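Local structure of glucuronoarabinoxylan endo-1,4-beta-xylanase (Clostridium papyrosolvens, 4FMV) at residues N35-D40 against G278-R283; I263-W266 against P270-L273. The protein is the GH30 subfamily 8 endoxylanase part, with altered substrate specificity, of a longer protein and probably cleaves internal beta-1,4 linkages of xylan. All coordinates share one frame; numbering follows the deposited sequence. Where two conformers were deposited one is given.

Contact 1 of 2, residues N35-D40 against G278-R283; sequences NSLYGD and GTIYKR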
ATOM      1  N   ASN A  35      12.732  10.038  -8.611  1.00 10.89           N
ATOM      2  CA  ASN A  35      13.766  10.463  -7.648  1.00 14.02           C
ATOM      3  C   ASN A  35      13.168  11.223  -6.483  1.00 12.57           C
ATOM      4  O   ASN A  35      13.610  11.077  -5.339  1.00 13.04           O
ATOM      5  CB  ASN A  35      14.871  11.305  -8.320  1.00 15.48           C
ATOM      6  CG  ASN A  35      15.736  10.490  -9.269  1.00 16.63           C
ATOM      7  OD1 ASN A  35      15.729   9.255  -9.231  1.00 18.16           O
ATOM      8  ND2 ASN A  35      16.491  11.184 -10.137  1.00 16.18           N
ATOM      9  N   SER A  36      12.146  12.029  -6.763  1.00 11.55           N
ATOM     10  CA  SER A  36      11.464  12.762  -5.698  1.00 10.28           C
ATOM     11  C   SER A  36      10.711  11.800  -4.781  1.00 10.77           C
ATOM     12  O   SER A  36      10.801  11.896  -3.556  1.00 12.71           O
ATOM     13  CB  SER A  36      10.496  13.801  -6.276  1.00  9.83           C
ATOM     14  OG  SER A  36      11.185  14.846  -6.956  1.00 10.92           O
ATOM     15  N   LEU A  37       9.948  10.891  -5.384  1.00  9.09           N
ATOM     16  CA  LEU A  37       9.091   9.987  -4.617  1.00 10.75           C
ATOM     17  C   LEU A  37       9.849   8.816  -4.000  1.00  9.93           C
ATOM     18  O   LEU A  37       9.651   8.481  -2.820  1.00  8.57           O
ATOM     19  CB  LEU A  37       7.961   9.456  -5.508  1.00  8.22           C
ATOM     20  CG  LEU A  37       6.973  10.538  -5.965  1.00 11.28           C
ATOM     21  CD1 LEU A  37       5.804   9.905  -6.644  1.00 14.96           C
ATOM     22  CD2 LEU A  37       6.494  11.367  -4.753  1.00 12.06           C
ATOM     23  N   TYR A  38      10.656   8.149  -4.824  1.00  7.25           N
ATOM     24  CA  TYR A  38      11.399   6.984  -4.372  1.00  8.02           C
ATOM     25  C   TYR A  38      12.716   7.278  -3.669  1.00 13.31           C
ATOM     26  O   TYR A  38      13.108   6.509  -2.788  1.00 11.81           O
ATOM     27  CB  TYR A  38      11.466   5.892  -5.462  1.00  6.69           C
ATOM     28  CG  TYR A  38      10.078   5.301  -5.609  1.00 10.72           C
ATOM     29  CD1 TYR A  38       9.065   6.011  -6.271  1.00 10.36           C
ATOM     30  CD2 TYR A  38       9.741   4.105  -4.988  1.00 10.94           C
ATOM     31  CE1 TYR A  38       7.770   5.512  -6.364  1.00  9.56           C
ATOM     32  CE2 TYR A  38       8.439   3.598  -5.073  1.00 10.31           C
ATOM     33  CZ  TYR A  38       7.467   4.305  -5.758  1.00 10.27           C
ATOM     34  OH  TYR A  38       6.181   3.806  -5.830  1.00  8.96           O
ATOM     35  N   GLY A  39      13.462   8.288  -4.130  1.00 14.25           N
ATOM     36  CA  GLY A  39      14.578   8.809  -3.343  1.00 13.72           C
ATOM     37  C   GLY A  39      14.347   9.743  -2.162  1.00 12.21           C
ATOM     38  O   GLY A  39      14.524   9.336  -1.010  1.00 12.20           O
ATOM     39  N   ASP A  40      13.785  10.927  -2.434  1.00 10.91           N
ATOM     40  CA  ASP A  40      13.630  11.984  -1.431  1.00 10.43           C
ATOM     41  C   ASP A  40      12.644  11.545  -0.363  1.00 10.06           C
ATOM     42  O   ASP A  40      12.943  11.664   0.811  1.00 12.25           O
ATOM     43  CB  ASP A  40      13.110  13.314  -2.038  1.00 14.66           C
ATOM     44  CG  ASP A  40      14.145  14.016  -2.931  1.00 16.10           C
ATOM     45  OD1 ASP A  40      15.330  13.643  -2.886  1.00 18.32           O
ATOM     46  OD2 ASP A  40      13.770  14.941  -3.678  1.00 15.37           O
ATOM     47  N   GLY A 278       7.142  17.253 -12.644  1.00  8.13           N
ATOM     48  CA  GLY A 278       7.926  17.070 -11.437  1.00  8.11           C
ATOM     49  C   GLY A 278       7.462  17.777 -10.173  1.00 13.00           C
ATOM     50  O   GLY A 278       8.117  17.653  -9.129  1.00 10.02           O
ATOM     51  N   THR A 279       6.338  18.494 -10.243  1.00 11.00           N
ATOM     52  CA  THR A 279       5.714  19.080  -9.053  1.00  9.93           C
ATOM     53  C   THR A 279       5.225  17.958  -8.121  1.00 12.55           C
ATOM     54  O   THR A 279       4.690  16.956  -8.589  1.00  9.53           O
ATOM     55  CB  THR A 279       4.525  19.990  -9.447  1.00 10.59           C
ATOM     56  OG1 THR A 279       5.008  21.124 -10.194  1.00 10.21           O
ATOM     57  CG2 THR A 279       3.788  20.485  -8.204  1.00 14.03           C
ATOM     58  N   ILE A 280       5.432  18.117  -6.814  1.00 12.49           N
ATOM     59  CA  ILE A 280       5.074  17.093  -5.825  1.00 12.00           C
ATOM     60  C   ILE A 280       3.991  17.621  -4.882  1.00 12.06           C
ATOM     61  O   ILE A 280       4.187  18.643  -4.236  1.00 13.28           O
ATOM     62  CB  ILE A 280       6.312  16.692  -4.979  1.00  6.06           C
ATOM     63  CG1 ILE A 280       7.431  16.161  -5.885  1.00  7.13           C
ATOM     64  CG2 ILE A 280       5.939  15.628  -3.928  1.00  5.81           C
ATOM     65  CD1 ILE A 280       7.080  14.905  -6.642  1.00  6.61           C
ATOM     66  N   TYR A 281       2.863  16.923  -4.799  1.00  9.47           N
ATOM     67  CA  TYR A 281       1.720  17.379  -4.019  1.00 10.30           C
ATOM     68  C   TYR A 281       1.885  17.135  -2.533  1.00  9.95           C
ATOM     69  O   TYR A 281       2.627  16.252  -2.111  1.00 10.65           O
ATOM     70  CB  TYR A 281       0.443  16.685  -4.480  1.00 12.43           C
ATOM     71  CG  TYR A 281       0.022  17.021  -5.890  1.00 11.22           C
ATOM     72  CD1 TYR A 281       0.257  18.285  -6.441  1.00 13.18           C
ATOM     73  CD2 TYR A 281      -0.606  16.078  -6.671  1.00  8.25           C
ATOM     74  CE1 TYR A 281      -0.159  18.587  -7.743  1.00 13.55           C
ATOM     75  CE2 TYR A 281      -1.010  16.361  -7.954  1.00 11.71           C
ATOM     76  CZ  TYR A 281      -0.791  17.610  -8.491  1.00 12.03           C
ATOM     77  OH  TYR A 281      -1.221  17.854  -9.785  1.00 13.93           O
ATOM     78  N   LYS A 282       1.181  17.928  -1.739  1.00  7.67           N
ATOM     79  CA  LYS A 282       1.227  17.761  -0.286  1.00  8.68           C
ATOM     80  C   LYS A 282       0.915  16.329   0.143  1.00  8.47           C
ATOM     81  O   LYS A 282       1.564  15.801   1.045  1.00  7.45           O
ATOM     82  CB  LYS A 282       0.297  18.760   0.404  1.00  8.40           C
ATOM     83  CG  LYS A 282       0.393  18.747   1.934  1.00  7.98           C
ATOM     84  CD  LYS A 282      -0.344  19.971   2.507  1.00 10.06           C
ATOM     85  CE  LYS A 282       0.319  21.266   2.013  1.00 12.47           C
ATOM     86  NZ  LYS A 282       1.644  21.431   2.685  1.00 11.84           N
ATOM     87  N   ARG A 283      -0.070  15.701  -0.504  1.00  8.65           N
ATOM     88  CA  ARG A 283      -0.430  14.317  -0.205  1.00 10.67           C
ATOM     89  C   ARG A 283       0.760  13.365  -0.296  1.00 13.39           C
ATOM     90  O   ARG A 283       0.833  12.394   0.465  1.00 12.12           O
ATOM     91  CB  ARG A 283      -1.567  13.824  -1.115  1.00 11.05           C
ATOM     92  CG  ARG A 283      -2.963  14.336  -0.742  1.00  7.66           C
ATOM     93  CD  ARG A 283      -3.864  14.299  -1.974  1.00  8.32           C
ATOM     94  NE  ARG A 283      -3.453  15.348  -2.900  1.00 10.71           N
ATOM     95  CZ  ARG A 283      -3.762  15.392  -4.187  1.00 13.16           C
ATOM     96  NH1 ARG A 283      -4.484  14.434  -4.729  1.00 13.20           N
ATOM     97  NH2 ARG A 283      -3.325  16.399  -4.937  1.00 16.37           N
TER
HETATM   98  O   HOH W   1       9.831  15.644  -9.086  1.00 14.11           O
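S36 and L37 meet I280 without any ring, amide or guanidinium group between them; the flat groups of both segments face other neighbours: the Y38 ring stands edge-to-face with Y43, and the guanidinium of R283 forms a salt bridge with D238. The interface is aliphatic, a small patch burying 118 Å² in all. It joins the first helix of the (beta/alpha)8 barrel, 31-40, to the chain leading into the last, 282-291, the two being brought side by side as the barrel closes on itself. The tip of I280 does the touching. Its CD1 comes to 3.6 Å from S36 CB, while L37 CD2, reaching in from the neighbouring position on the helix, stands 4.1 Å from the same I280 CD1. L37 and I280 run past each other in opposite directions, so their ends overlap alongside rather than butt together. Beyond the patch, L37 also packs on A284 and I280 on Y285, both of helix 282-291.

A water completes the contact on its polar side. The water oxygen lies 2.6 Å from S36 OG and donates a hydrogen bond to G278 O, also at 2.6 Å. With OG opposite the carbonyl carbon (chi1 -67°), the serine hydroxyl folds back along its own helix and bonds to Y32 O as well, one turn earlier. The helix ends in a wider pi-type turn, in which D40 N bonds to N35 O at 2.9 Å, and K292 NZ takes up the carbonyls of G39 and D40. The chemistry implies a division of labour: the direct touch between the two segments is dispersion between methyl and methylene groups, whereas no direct hydrogen bond joins 35-40 to 278-283, and their polar link is one shared water.

Contact 2 of 2, residues I263-W266 against P270-L273; sequences IYWW and PNGL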
ATOM      1  N   ILE A 263      -0.474   1.435   0.076  0.50  9.68           N
ATOM      2  CA  ILE A 263      -0.019   1.881  -1.239  0.50  8.59           C
ATOM      3  C   ILE A 263      -1.048   2.801  -1.879  0.50  8.72           C
ATOM      4  O   ILE A 263      -2.191   2.413  -2.093  0.50  6.84           O
ATOM      5  CB  ILE A 263       0.261   0.686  -2.193  0.50  7.01           C
ATOM      6  CG1 ILE A 263       1.383  -0.204  -1.652  0.50  6.29           C
ATOM      7  CG2 ILE A 263       0.603   1.172  -3.610  0.50  6.37           C
ATOM      8  CD1 ILE A 263       0.902  -1.546  -1.079  0.50  2.91           C
ATOM      9  N   TYR A 264      -0.626   4.026  -2.171  1.00  6.22           N
ATOM     10  CA  TYR A 264      -1.459   5.027  -2.819  1.00 10.34           C
ATOM     11  C   TYR A 264      -1.781   4.610  -4.267  1.00  9.16           C
ATOM     12  O   TYR A 264      -1.129   3.758  -4.856  1.00  8.93           O
ATOM     13  CB  TYR A 264      -0.755   6.414  -2.779  1.00  8.14           C
ATOM     14  CG  TYR A 264      -1.658   7.613  -3.029  1.00  9.23           C
ATOM     15  CD1 TYR A 264      -2.318   8.243  -1.978  1.00  9.42           C
ATOM     16  CD2 TYR A 264      -1.839   8.128  -4.321  1.00  7.69           C
ATOM     17  CE1 TYR A 264      -3.141   9.342  -2.200  1.00 11.23           C
ATOM     18  CE2 TYR A 264      -2.680   9.227  -4.557  1.00  7.54           C
ATOM     19  CZ  TYR A 264      -3.319   9.827  -3.488  1.00 12.06           C
ATOM     20  OH  TYR A 264      -4.163  10.893  -3.697  1.00 11.44           O
ATOM     21  N   TRP A 265      -2.794   5.243  -4.826  1.00  7.58           N
ATOM     22  CA  TRP A 265      -3.155   5.108  -6.228  1.00  8.39           C
ATOM     23  C   TRP A 265      -2.117   5.866  -7.106  1.00 11.48           C
ATOM     24  O   TRP A 265      -0.951   6.011  -6.710  1.00 12.44           O
ATOM     25  CB  TRP A 265      -4.612   5.553  -6.435  1.00  7.06           C
ATOM     26  CG  TRP A 265      -5.170   5.463  -7.826  1.00  9.90           C
ATOM     27  CD1 TRP A 265      -6.059   6.335  -8.395  1.00 10.73           C
ATOM     28  CD2 TRP A 265      -4.907   4.457  -8.826  1.00 11.60           C
ATOM     29  NE1 TRP A 265      -6.353   5.943  -9.681  1.00 10.72           N
ATOM     30  CE2 TRP A 265      -5.659   4.797  -9.970  1.00 12.29           C
ATOM     31  CE3 TRP A 265      -4.105   3.315  -8.867  1.00 11.69           C
ATOM     32  CZ2 TRP A 265      -5.631   4.035 -11.141  1.00 13.26           C
ATOM     33  CZ3 TRP A 265      -4.081   2.554 -10.035  1.00  9.79           C
ATOM     34  CH2 TRP A 265      -4.838   2.921 -11.153  1.00  9.09           C
ATOM     35  N   TRP A 266      -2.465   6.135  -8.358  1.00  8.21           N
ATOM     36  CA  TRP A 266      -1.503   6.554  -9.367  1.00  6.35           C
ATOM     37  C   TRP A 266      -0.773   7.886  -9.152  1.00 11.24           C
ATOM     38  O   TRP A 266      -1.237   8.786  -8.430  1.00  9.68           O
ATOM     39  CB  TRP A 266      -2.150   6.496 -10.767  1.00  7.35           C
ATOM     40  CG  TRP A 266      -3.380   7.346 -10.951  1.00 10.75           C
ATOM     41  CD1 TRP A 266      -3.875   8.309 -10.098  1.00 12.66           C
ATOM     42  CD2 TRP A 266      -4.289   7.292 -12.062  1.00 13.96           C
ATOM     43  NE1 TRP A 266      -5.028   8.861 -10.622  1.00 12.79           N
ATOM     44  CE2 TRP A 266      -5.305   8.251 -11.822  1.00 14.37           C
ATOM     45  CE3 TRP A 266      -4.341   6.527 -13.231  1.00 15.90           C
ATOM     46  CZ2 TRP A 266      -6.349   8.467 -12.717  1.00 14.53           C
ATOM     47  CZ3 TRP A 266      -5.386   6.736 -14.122  1.00 17.32           C
ATOM     48  CH2 TRP A 266      -6.374   7.704 -13.861  1.00 17.35           C
ATOM     49  N   PRO A 270      -3.959  14.584 -11.137  1.00 14.26           N
ATOM     50  CA  PRO A 270      -4.459  15.548 -10.144  1.00 15.86           C
ATOM     51  C   PRO A 270      -4.915  14.926  -8.814  1.00 16.49           C
ATOM     52  O   PRO A 270      -4.707  15.538  -7.762  1.00 14.42           O
ATOM     53  CB  PRO A 270      -5.659  16.175 -10.851  1.00 18.29           C
ATOM     54  CG  PRO A 270      -5.311  16.081 -12.325  1.00 19.39           C
ATOM     55  CD  PRO A 270      -4.594  14.766 -12.460  1.00 17.71           C
ATOM     56  N   ASN A 271      -5.534  13.745  -8.852  1.00 13.81           N
ATOM     57  CA  ASN A 271      -5.890  13.052  -7.605  1.00 13.43           C
ATOM     58  C   ASN A 271      -4.736  12.152  -7.183  1.00 12.08           C
ATOM     59  O   ASN A 271      -4.857  11.354  -6.246  1.00 11.09           O
ATOM     60  CB  ASN A 271      -7.201  12.267  -7.725  1.00 12.87           C
ATOM     61  CG  ASN A 271      -7.160  11.213  -8.807  1.00 14.77           C
ATOM     62  OD1 ASN A 271      -6.368  11.302  -9.742  1.00 14.09           O
ATOM     63  ND2 ASN A 271      -8.026  10.205  -8.691  1.00 17.40           N
ATOM     64  N   GLY A 272      -3.633  12.264  -7.925  1.00 12.69           N
ATOM     65  CA  GLY A 272      -2.417  11.519  -7.644  1.00 12.17           C
ATOM     66  C   GLY A 272      -1.465  12.282  -6.737  1.00 14.44           C
ATOM     67  O   GLY A 272      -1.901  13.030  -5.859  1.00 16.82           O
ATOM     68  N   LEU A 273      -0.178  11.965  -6.830  1.00 13.18           N
ATOM     69  CA  LEU A 273       0.848  12.638  -6.030  1.00  8.75           C
ATOM     70  C   LEU A 273       1.758  13.681  -6.700  1.00  8.73           C
ATOM     71  O   LEU A 273       2.542  14.346  -6.013  1.00  8.88           O
ATOM     72  CB  LEU A 273       1.719  11.562  -5.379  1.00  7.12           C
ATOM     73  CG  LEU A 273       0.918  10.481  -4.645  1.00  9.09           C
ATOM     74  CD1 LEU A 273       1.843   9.355  -4.184  1.00  8.49           C
ATOM     75  CD2 LEU A 273       0.178  11.107  -3.495  1.00  8.05           C
TER
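Y264 lays its ring against L273 at the end of the strand that closes the (beta/alpha)8 barrel, where the chain turns back in the loop between strand 261-266 and helix 282-291. The leucine presents a branch to the face: CD2 lies nearly on the ring normal, 3.6 Å from the centroid of the Y264 ring, a CH-pi contact centred on the ring rather than over its rim. The approach at the edge is polar. Y264 OH donates to N271 O at 2.7 Å, with that oxygen in the plane of the ring although the hydroxyl is tilted out of the carbonyl plane. Because CG stands opposite the backbone N (chi1 -162°), the ring extends from the strand toward the returning loop. The hydroxyl also accepts from F235 N, so two bonds grip it and fix the direction in which it gives its proton.

N271 accepts twice, through its backbone carbonyl from the tyrosine and through its side-chain oxygen from the next aromatic. W266 NE1 donates to N271 OD1 at 2.9 Å along a nearly straight line (164°). The acceptor lies in the indole plane, yet the indole N-H arrives above the plane of the amide, away from its lone pairs; the two flat groups stand 76° apart. W266 has two aromatic neighbours: W269 stacks on it, and W265 NE1 sits 3.2 Å above the plane of the W266 ring, toward its rim. The result ties the strand end to its own loop by one apolar and two polar contacts; Y264, W265, G272 and L273 are buried, while W266 and N271 are partly exposed. Backbone meets backbone most closely at the loop's glycine, where W266 O lies 3.1 Å from G272 CA.

Overall arrangement
The segments of contact 2 fall between those of contact 1 in sequence, and the two centres lie about 11 Å apart on the same side of the chain's centre. Contact 2 is the deeper, about 11 Å from that centre against about 17 Å for contact 1. Four residues, 274-277, separate 270-273 from 278-283, and Y281 N makes a probable hydrogen bond of 2.9 Å to L273 O. R283, in the first turn of helix 282-291, reaches back so that its NH1 lies 3.2 Å from P270 O, again a probable bond. In (beta/alpha)8 enzymes the catalytic centre lies at the C-terminal ends of the strands, the end at which contact 2 sits; contact 1 belongs to the surrounding helical layer.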